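Local structure of GTP pyrophosphokinase (Streptococcus pneumoniae, 2BE3) at residues F85-E91 / R194-Q198; K25-I29 / I95-D101; Q17-L22 / Y128-T132. The protein probably transfers pyrophosphate from ATP to GTP or GDP, making the stringent-response alarmone (p)ppGpp, as RelA/SpoT-family synthetases do. One frame throughout, in Å; residues are numbered along the deposited sequence.

Interaction 1 (F85-E91 / R194-Q198)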
loop_
_atom_site.group_PDB
_atom_site.type_symbol
_atom_site.label_atom_id
_atom_site.label_comp_id
_atom_site.label_asym_id
_atom_site.label_seq_id
_atom_site.Cartn_x
_atom_site.Cartn_y
_atom_site.Cartn_z
ATOM N N PHE A 85 22.575 0.970 -12.246
ATOM C CA PHE A 85 23.091 1.046 -13.610
ATOM C C PHE A 85 22.035 1.485 -14.611
ATOM O O PHE A 85 20.855 1.151 -14.469
ATOM C CB PHE A 85 23.601 -0.325 -14.041
ATOM C CG PHE A 85 24.777 -0.826 -13.247
ATOM C CD1 PHE A 85 26.054 -0.341 -13.497
ATOM C CD2 PHE A 85 24.613 -1.813 -12.284
ATOM C CE1 PHE A 85 27.134 -0.800 -12.792
ATOM C CE2 PHE A 85 25.713 -2.291 -11.579
ATOM C CZ PHE A 85 26.969 -1.773 -11.827
ATOM N N VAL A 86 22.468 2.194 -15.647
ATOM C CA VAL A 86 21.613 2.461 -16.820
ATOM C C VAL A 86 20.885 1.186 -17.303
ATOM O O VAL A 86 19.693 1.208 -17.594
ATOM C CB VAL A 86 22.450 3.045 -18.017
ATOM C CG1 VAL A 86 21.592 3.176 -19.311
ATOM C CG2 VAL A 86 23.053 4.348 -17.657
ATOM N N ASP A 87 21.620 0.080 -17.408
ATOM C CA ASP A 87 21.054 -1.162 -17.905
ATOM C C ASP A 87 20.117 -1.813 -16.867
ATOM O O ASP A 87 19.471 -2.795 -17.160
ATOM C CB ASP A 87 22.189 -2.106 -18.270
ATOM C CG ASP A 87 22.877 -1.747 -19.597
ATOM O OD1 ASP A 87 22.557 -0.750 -20.281
ATOM O OD2 ASP A 87 23.776 -2.503 -19.990
ATOM N N ASP A 88 20.064 -1.278 -15.640
ATOM C CA ASP A 88 19.068 -1.748 -14.670
ATOM C C ASP A 88 17.665 -1.198 -14.993
ATOM O O ASP A 88 16.650 -1.762 -14.588
ATOM C CB ASP A 88 19.436 -1.342 -13.254
ATOM C CG ASP A 88 20.616 -2.102 -12.709
ATOM O OD1 ASP A 88 20.973 -3.183 -13.259
ATOM O OD2 ASP A 88 21.205 -1.601 -11.711
ATOM N N VAL A 89 17.625 -0.069 -15.679
ATOM C CA VAL A 89 16.345 0.555 -15.994
ATOM C C VAL A 89 15.396 -0.453 -16.645
ATOM O O VAL A 89 14.281 -0.653 -16.151
ATOM C CB VAL A 89 16.528 1.862 -16.832
ATOM C CG1 VAL A 89 15.190 2.414 -17.242
ATOM C CG2 VAL A 89 17.380 2.885 -15.970
ATOM N N LYS A 90 15.839 -1.119 -17.705
ATOM C CA LYS A 90 14.965 -2.079 -18.368
ATOM C C LYS A 90 14.511 -3.206 -17.434
ATOM O O LYS A 90 13.446 -3.781 -17.611
ATOM C CB LYS A 90 15.625 -2.639 -19.653
ATOM C CG LYS A 90 16.842 -3.570 -19.424
ATOM C CD LYS A 90 17.482 -3.892 -20.741
ATOM C CE LYS A 90 18.647 -4.807 -20.564
ATOM N NZ LYS A 90 19.783 -4.108 -19.861
ATOM N N GLU A 91 15.319 -3.524 -16.435
ATOM C CA GLU A 91 15.017 -4.644 -15.527
ATOM C C GLU A 91 13.839 -4.280 -14.614
ATOM O O GLU A 91 12.944 -5.106 -14.380
ATOM C CB GLU A 91 16.278 -5.057 -14.730
ATOM C CG GLU A 91 17.388 -5.686 -15.614
ATOM C CD GLU A 91 18.521 -6.385 -14.805
ATOM O OE1 GLU A 91 18.348 -6.578 -13.575
ATOM O OE2 GLU A 91 19.551 -6.766 -15.413
ATOM N N ARG A 194 29.865 -3.527 -15.652
ATOM C CA ARG A 194 28.641 -3.896 -14.976
ATOM C C ARG A 194 28.596 -5.395 -14.710
ATOM O O ARG A 194 28.135 -5.823 -13.645
ATOM C CB ARG A 194 27.396 -3.453 -15.786
ATOM C CG ARG A 194 26.073 -3.908 -15.209
ATOM C CD ARG A 194 24.949 -3.460 -16.084
ATOM N NE ARG A 194 23.634 -3.751 -15.522
ATOM C CZ ARG A 194 22.761 -4.618 -16.051
ATOM N NH1 ARG A 194 23.090 -5.296 -17.138
ATOM N NH2 ARG A 194 21.569 -4.826 -15.459
ATOM N N ASP A 195 29.041 -6.185 -15.679
ATOM C CA ASP A 195 28.927 -7.627 -15.555
ATOM C C ASP A 195 29.791 -8.088 -14.401
ATOM O O ASP A 195 29.374 -8.932 -13.634
ATOM C CB ASP A 195 29.337 -8.365 -16.845
ATOM C CG ASP A 195 28.354 -8.164 -17.996
ATOM O OD1 ASP A 195 27.229 -7.619 -17.815
ATOM O OD2 ASP A 195 28.715 -8.580 -19.121
ATOM N N ASP A 196 30.993 -7.522 -14.289
ATOM C CA ASP A 196 31.915 -7.845 -13.208
ATOM C C ASP A 196 31.366 -7.425 -11.848
ATOM O O ASP A 196 31.477 -8.172 -10.879
ATOM C CB ASP A 196 33.282 -7.174 -13.436
ATOM C CG ASP A 196 33.959 -7.631 -14.741
ATOM O OD1 ASP A 196 34.439 -8.788 -14.825
ATOM O OD2 ASP A 196 34.022 -6.818 -15.695
ATOM N N ILE A 197 30.783 -6.229 -11.781
ATOM C CA ILE A 197 30.223 -5.739 -10.545
ATOM C C ILE A 197 29.061 -6.624 -10.089
ATOM O O ILE A 197 28.990 -6.965 -8.908
ATOM C CB ILE A 197 29.769 -4.265 -10.662
ATOM C CG1 ILE A 197 30.986 -3.329 -10.834
ATOM C CG2 ILE A 197 28.895 -3.876 -9.459
ATOM C CD1 ILE A 197 30.653 -2.026 -11.551
ATOM N N GLN A 198 28.178 -7.017 -11.011
ATOM C CA GLN A 198 26.990 -7.790 -10.652
ATOM C C GLN A 198 27.347 -9.217 -10.242
ATOM O O GLN A 198 26.771 -9.770 -9.315
ATOM C CB GLN A 198 25.891 -7.731 -11.758
ATOM C CG GLN A 198 25.371 -6.312 -11.989
ATOM C CD GLN A 198 24.227 -6.193 -13.035
ATOM O OE1 GLN A 198 23.195 -5.581 -12.751
ATOM N NE2 GLN A 198 24.431 -6.735 -14.245
HETATM O O HOH W 1 20.308 -6.331 -17.782
#

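Interaction 2 (K25-I29 / I95-D101)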
loop_
_atom_site.group_PDB
_atom_site.type_symbol
_atom_site.label_atom_id
_atom_site.label_comp_id
_atom_site.label_asym_id
_atom_site.label_seq_id
_atom_site.Cartn_x
_atom_site.Cartn_y
_atom_site.Cartn_z
ATOM N N LYS A 25 4.969 -0.266 -2.227
ATOM C CA LYS A 25 5.050 -1.339 -3.217
ATOM C C LYS A 25 6.385 -1.355 -3.964
ATOM O O LYS A 25 6.975 -2.389 -4.115
ATOM C CB LYS A 25 3.866 -1.284 -4.169
ATOM C CG LYS A 25 2.590 -1.800 -3.516
ATOM C CD LYS A 25 1.385 -1.300 -4.290
ATOM C CE LYS A 25 0.170 -2.193 -4.044
ATOM N NZ LYS A 25 -0.940 -1.821 -4.974
ATOM N N LEU A 26 6.891 -0.197 -4.360
ATOM C CA LEU A 26 8.184 -0.138 -5.029
ATOM C C LEU A 26 9.368 -0.551 -4.133
ATOM O O LEU A 26 10.250 -1.296 -4.580
ATOM C CB LEU A 26 8.382 1.247 -5.631
ATOM C CG LEU A 26 7.386 1.479 -6.773
ATOM C CD1 LEU A 26 7.358 2.917 -7.211
ATOM C CD2 LEU A 26 7.648 0.546 -7.941
ATOM N N ARG A 27 9.361 -0.093 -2.872
ATOM C CA ARG A 27 10.292 -0.549 -1.865
ATOM C C ARG A 27 10.156 -2.035 -1.552
ATOM O O ARG A 27 11.127 -2.672 -1.159
ATOM C CB ARG A 27 10.123 0.277 -0.589
ATOM C CG ARG A 27 10.482 1.739 -0.798
ATOM C CD ARG A 27 10.116 2.573 0.388
ATOM N NE ARG A 27 10.447 3.955 0.120
ATOM C CZ ARG A 27 9.992 4.995 0.805
ATOM N NH1 ARG A 27 9.158 4.824 1.835
ATOM N NH2 ARG A 27 10.372 6.209 0.438
ATOM N N GLY A 28 8.968 -2.613 -1.718
ATOM C CA GLY A 28 8.806 -4.026 -1.405
ATOM C C GLY A 28 9.484 -4.867 -2.475
ATOM O O GLY A 28 9.972 -5.957 -2.194
ATOM N N ILE A 29 9.576 -4.343 -3.684
ATOM C CA ILE A 29 10.386 -4.992 -4.714
ATOM C C ILE A 29 11.830 -5.160 -4.273
ATOM O O ILE A 29 12.337 -6.271 -4.266
ATOM C CB ILE A 29 10.340 -4.215 -6.061
ATOM C CG1 ILE A 29 8.911 -4.267 -6.663
ATOM C CG2 ILE A 29 11.434 -4.726 -7.053
ATOM C CD1 ILE A 29 8.651 -3.080 -7.626
ATOM N N ILE A 95 9.779 -5.606 -14.385
ATOM C CA ILE A 95 9.024 -5.899 -13.172
ATOM C C ILE A 95 7.703 -5.117 -13.143
ATOM O O ILE A 95 6.724 -5.649 -12.684
ATOM C CB ILE A 95 9.855 -5.625 -11.885
ATOM C CG1 ILE A 95 11.020 -6.608 -11.766
ATOM C CG2 ILE A 95 8.995 -5.775 -10.622
ATOM C CD1 ILE A 95 12.113 -6.039 -10.853
ATOM N N LEU A 96 7.683 -3.868 -13.616
ATOM C CA LEU A 96 6.444 -3.096 -13.684
ATOM C C LEU A 96 5.446 -3.689 -14.665
ATOM O O LEU A 96 4.258 -3.719 -14.338
ATOM C CB LEU A 96 6.682 -1.597 -13.979
ATOM C CG LEU A 96 7.572 -0.883 -12.936
ATOM C CD1 LEU A 96 7.796 0.554 -13.330
ATOM C CD2 LEU A 96 7.019 -0.999 -11.516
ATOM N N HIS A 97 5.898 -4.169 -15.835
ATOM C CA HIS A 97 4.974 -4.779 -16.816
ATOM C C HIS A 97 4.281 -6.027 -16.310
ATOM O O HIS A 97 3.186 -6.334 -16.703
ATOM C CB HIS A 97 5.669 -5.097 -18.145
ATOM C CG HIS A 97 5.811 -3.909 -19.047
ATOM N ND1 HIS A 97 4.850 -3.545 -19.969
ATOM C CD2 HIS A 97 6.815 -3.013 -19.174
ATOM C CE1 HIS A 97 5.258 -2.469 -20.619
ATOM N NE2 HIS A 97 6.449 -2.132 -20.157
ATOM N N LYS A 98 4.960 -6.738 -15.439
ATOM C CA LYS A 98 4.493 -7.938 -14.780
ATOM C C LYS A 98 3.369 -7.674 -13.740
ATOM O O LYS A 98 2.628 -8.575 -13.398
ATOM C CB LYS A 98 5.729 -8.484 -14.061
ATOM C CG LYS A 98 5.707 -9.907 -13.655
ATOM C CD LYS A 98 7.006 -10.272 -12.916
ATOM C CE LYS A 98 8.169 -10.508 -13.866
ATOM N NZ LYS A 98 9.371 -10.972 -13.113
ATOM N N ARG A 99 3.263 -6.452 -13.217
ATOM C CA ARG A 99 2.290 -6.128 -12.162
ATOM C C ARG A 99 0.842 -6.000 -12.644
ATOM O O ARG A 99 0.563 -5.355 -13.671
ATOM C CB ARG A 99 2.690 -4.826 -11.485
ATOM C CG ARG A 99 4.029 -4.899 -10.769
ATOM C CD ARG A 99 4.255 -3.629 -9.970
ATOM N NE ARG A 99 3.324 -3.531 -8.844
ATOM C CZ ARG A 99 3.601 -3.931 -7.602
ATOM N NH1 ARG A 99 4.777 -4.457 -7.300
ATOM N NH2 ARG A 99 2.687 -3.803 -6.659
ATOM N N GLN A 100 -0.081 -6.586 -11.882
ATOM C CA GLN A 100 -1.496 -6.531 -12.228
ATOM C C GLN A 100 -2.214 -5.419 -11.463
ATOM O O GLN A 100 -3.408 -5.294 -11.554
ATOM C CB GLN A 100 -2.158 -7.895 -11.983
ATOM C CG GLN A 100 -1.942 -8.506 -10.604
ATOM C CD GLN A 100 -2.889 -7.950 -9.498
ATOM O OE1 GLN A 100 -4.130 -8.112 -9.576
ATOM N NE2 GLN A 100 -2.295 -7.332 -8.445
ATOM N N ASP A 101 -1.482 -4.620 -10.683
ATOM C CA ASP A 101 -2.102 -3.522 -9.938
ATOM C C ASP A 101 -1.921 -2.177 -10.656
ATOM O O ASP A 101 -2.184 -1.103 -10.099
ATOM C CB ASP A 101 -1.571 -3.458 -8.490
ATOM C CG ASP A 101 -0.091 -3.139 -8.423
ATOM O OD1 ASP A 101 0.605 -3.251 -9.456
ATOM O OD2 ASP A 101 0.397 -2.786 -7.325
#

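Interaction 3 (Q17-L22 / Y128-T132)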
loop_
_atom_site.group_PDB
_atom_site.type_symbol
_atom_site.label_atom_id
_atom_site.label_comp_id
_atom_site.label_asym_id
_atom_site.label_seq_id
_atom_site.Cartn_x
_atom_site.Cartn_y
_atom_site.Cartn_z
ATOM N N GLN A 17 -2.945 9.098 -1.384
ATOM C CA GLN A 17 -3.115 7.672 -1.152
ATOM C C GLN A 17 -2.276 6.797 -2.108
ATOM O O GLN A 17 -1.554 5.907 -1.636
ATOM C CB GLN A 17 -4.591 7.289 -1.255
ATOM C CG GLN A 17 -4.869 5.932 -0.711
ATOM C CD GLN A 17 -6.283 5.497 -0.935
ATOM O OE1 GLN A 17 -7.168 6.315 -1.167
ATOM N NE2 GLN A 17 -6.506 4.195 -0.902
ATOM N N ALA A 18 -2.384 7.054 -3.419
ATOM C CA ALA A 18 -1.614 6.346 -4.465
ATOM C C ALA A 18 -0.091 6.427 -4.343
ATOM O O ALA A 18 0.581 5.413 -4.519
ATOM C CB ALA A 18 -2.052 6.784 -5.878
ATOM N N VAL A 19 0.446 7.631 -4.094
ATOM C CA VAL A 19 1.876 7.822 -3.776
ATOM C C VAL A 19 2.339 6.985 -2.564
ATOM O O VAL A 19 3.393 6.328 -2.612
ATOM C CB VAL A 19 2.254 9.320 -3.535
ATOM C CG1 VAL A 19 3.701 9.418 -3.047
ATOM C CG2 VAL A 19 2.092 10.104 -4.838
ATOM N N GLY A 20 1.554 7.033 -1.491
ATOM C CA GLY A 20 1.804 6.240 -0.285
ATOM C C GLY A 20 1.838 4.749 -0.570
ATOM O O GLY A 20 2.774 4.065 -0.171
ATOM N N GLU A 21 0.842 4.231 -1.280
ATOM C CA GLU A 21 0.845 2.822 -1.648
ATOM C C GLU A 21 1.998 2.469 -2.593
ATOM O O GLU A 21 2.673 1.452 -2.403
ATOM C CB GLU A 21 -0.469 2.409 -2.266
ATOM C CG GLU A 21 -1.624 2.343 -1.298
ATOM C CD GLU A 21 -2.955 2.054 -1.993
ATOM O OE1 GLU A 21 -2.971 1.494 -3.136
ATOM O OE2 GLU A 21 -3.996 2.385 -1.387
ATOM N N LEU A 22 2.236 3.306 -3.600
ATOM C CA LEU A 22 3.246 2.989 -4.595
ATOM C C LEU A 22 4.675 3.009 -4.023
ATOM O O LEU A 22 5.482 2.131 -4.336
ATOM C CB LEU A 22 3.097 3.890 -5.822
ATOM C CG LEU A 22 1.952 3.471 -6.751
ATOM C CD1 LEU A 22 1.566 4.555 -7.743
ATOM C CD2 LEU A 22 2.368 2.199 -7.452
ATOM N N TYR A 128 -3.354 3.678 -12.186
ATOM C CA TYR A 128 -3.336 3.062 -10.868
ATOM C C TYR A 128 -4.686 3.347 -10.219
ATOM O O TYR A 128 -5.155 4.489 -10.193
ATOM C CB TYR A 128 -2.156 3.599 -10.036
ATOM C CG TYR A 128 -1.966 2.884 -8.720
ATOM C CD1 TYR A 128 -1.343 1.632 -8.670
ATOM C CD2 TYR A 128 -2.442 3.445 -7.517
ATOM C CE1 TYR A 128 -1.180 0.959 -7.469
ATOM C CE2 TYR A 128 -2.308 2.767 -6.310
ATOM C CZ TYR A 128 -1.666 1.529 -6.289
ATOM O OH TYR A 128 -1.509 0.851 -5.095
ATOM N N THR A 129 -5.332 2.297 -9.731
ATOM C CA THR A 129 -6.620 2.431 -9.049
ATOM C C THR A 129 -6.447 2.340 -7.534
ATOM O O THR A 129 -5.830 1.404 -7.020
ATOM C CB THR A 129 -7.601 1.361 -9.549
ATOM O OG1 THR A 129 -7.757 1.571 -10.945
ATOM C CG2 THR A 129 -9.006 1.481 -8.857
ATOM N N VAL A 130 -6.970 3.344 -6.832
ATOM C CA VAL A 130 -7.030 3.303 -5.360
ATOM C C VAL A 130 -8.465 3.032 -4.904
ATOM O O VAL A 130 -9.415 3.498 -5.530
ATOM C CB VAL A 130 -6.478 4.598 -4.697
ATOM C CG1 VAL A 130 -4.988 4.673 -4.885
ATOM C CG2 VAL A 130 -7.163 5.849 -5.266
ATOM N N ASP A 131 -8.610 2.263 -3.821
ATOM C CA ASP A 131 -9.911 2.082 -3.170
ATOM C C ASP A 131 -10.109 3.148 -2.110
ATOM O O ASP A 131 -9.207 3.463 -1.339
ATOM C CB ASP A 131 -10.041 0.680 -2.583
ATOM C CG ASP A 131 -10.045 -0.395 -3.656
ATOM O OD1 ASP A 131 -11.067 -0.545 -4.360
ATOM O OD2 ASP A 131 -9.025 -1.097 -3.782
ATOM N N THR A 132 -11.306 3.698 -2.091
ATOM C CA THR A 132 -11.594 4.954 -1.425
ATOM C C THR A 132 -12.959 4.712 -0.805
ATOM O O THR A 132 -13.760 4.001 -1.401
ATOM C CB THR A 132 -11.657 6.056 -2.527
ATOM O OG1 THR A 132 -10.348 6.581 -2.755
ATOM C CG2 THR A 132 -12.604 7.172 -2.223
HETATM O O HOH W 2 -8.192 8.730 -1.061
HETATM O O HOH W 3 -6.203 1.269 -2.016
HETATM O O HOH W 4 -4.762 0.167 -4.758
#

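Interaction 1 (F85-E91 / R194-Q198)
Residues 85-91 lead from a turn into helix 89-97, and 194-198 form the first turn of helix 194-203. The backbones come closest at Phe85 and Arg194, with 7.6 Å between their CA atoms, and side chains make the contact, Arg194 reaching along segment 85-91. Its fully extended aliphatic part lies across the Phe85 ring, CG sitting 3.7 Å from the ring centroid in a CH-pi contact, while Ile197 CD1 meets the ring edge at Phe85 CZ (3.7 Å). Beyond the ring, Arg194 NH2 donates to Asp88 OD1 and to Glu91 OE2, both at 2.8 Å, in a salt-bridge network. Water 1 joins Arg194 NH1, Lys90 NZ and Glu91 OE2. Asp88 also accepts from the backbone through OD2, 3.0 Å from Phe85 N, so its two oxygens serve different partners. Arginine suits this place because its methylenes cover an aromatic face while its charged end reaches two carboxylates, so the C-terminal helix is held by apolar packing and directed ion pairs together.

Interaction 2 (K25-I29 / I95-D101)
Ile29, Arg99 and Lys25 bury the most surface where helix 6-35 meets the end of helix 89-97 and the loop that follows it. Ile29 points straight across the gap: its CD1 lies 4.0 Å from Ile95 CG2 and 4.1 Å from Arg99 NH1, so one slim branched side chain packs against both a hydrocarbon and the guanidinium of a buried arginine. One turn earlier on the same helix, Leu26 reaches Leu96, CD2 to CD2 at 3.9 Å, and continues the apolar layer; beyond this pair, Leu26 rests on Leu79 and Val81 of strand 77-83 and Leu96 on Ile104.

Arg99 is tied down within its own loop. NE donates to Asp101 OD1 (2.8 Å) and NH2 to Asp101 OD2 (2.6 Å), a two-pronged salt bridge that offsets the cost of burying its charge. Lys25, with its chain extended, lays CD 3.7 Å from Arg99 NH2 and carries NZ to Asp101 OD2 at 2.9 Å; NZ also hydrogen-bonds Tyr128 OH. The shared aspartate thus balances two cations, whose Lys25 NZ and Arg99 NH2 stand 4.5 Å apart. The loop also meets the second subunit, where Gln100 NE2 bonds Asp131 OD2 of that chain and Lys98 NZ bonds its Ile133 O.

The ion network thus lies beside the apolar pairs. Both helices also pack on the central mixed beta-sheet of the RelA/SpoT synthetase fold, which belongs to the nucleotidyltransferase superfamily.

Interaction 3 (Q17-L22 / Y128-T132)
Ala18 is the low point of the helix surface facing the strand, and its smallness lets the backbones approach to 6.3 Å between the CA atoms of Ala18 and Val130. Two larger side chains fill the hollow over it: Ala18 CB touches Tyr128 CD2 and Val130 CG1, each at 3.7 Å. Tyr128 and Val130 alternate with Thr129 along the strand, so both project toward the helix while Thr129 turns away. Leu22, one turn beyond Ala18, lies over a face of the Tyr128 ring, its CG 4.0 Å from the centroid in a CH-pi contact and its CD2 3.8 Å from Tyr128 CE1. This is helix-on-sheet packing in an alpha/beta fold: the axes of helix 17-22 and strand 128-130 cross at 108°, 9.0 Å apart, and Ala18 and Leu22 press on Ile139 and Ala141 of the adjacent strand 137-147. Polar groups border the apolar patch. Tyr128 OH, which also bonds Lys25 NZ, donates to Glu21 OE1 (2.5 Å). Gln17, long enough to pass Val130, sends NE2 to Asp131 O (2.8 Å) and to Glu21 OE2 (3.1 Å). Water 3 bridges Glu21 OE2 (2.6 Å) and Asp131 N (3.2 Å), and Asp131 OD1 accepts from Gln100 N of the second subunit.

Along the chain the first partners come in the order 17-22, 25-29 and 85-91, and the second partners in the order 95-101, 128-132 and 194-198. Interactions 2 and 3 share helix 6-35 and lie about 13 Å apart between centres; they meet at Lys25 and Tyr128. Both also touch the second subunit, so the region where helix 6-35 packs takes part in the subunit contact. Interaction 1 shares helix 89-97 with interaction 2, at about 19 Å between centres, and lies about 29 Å, again between centres, from interaction 3. Together they attach the N-terminal and C-terminal helices to the RelA/SpoT region around the sheet.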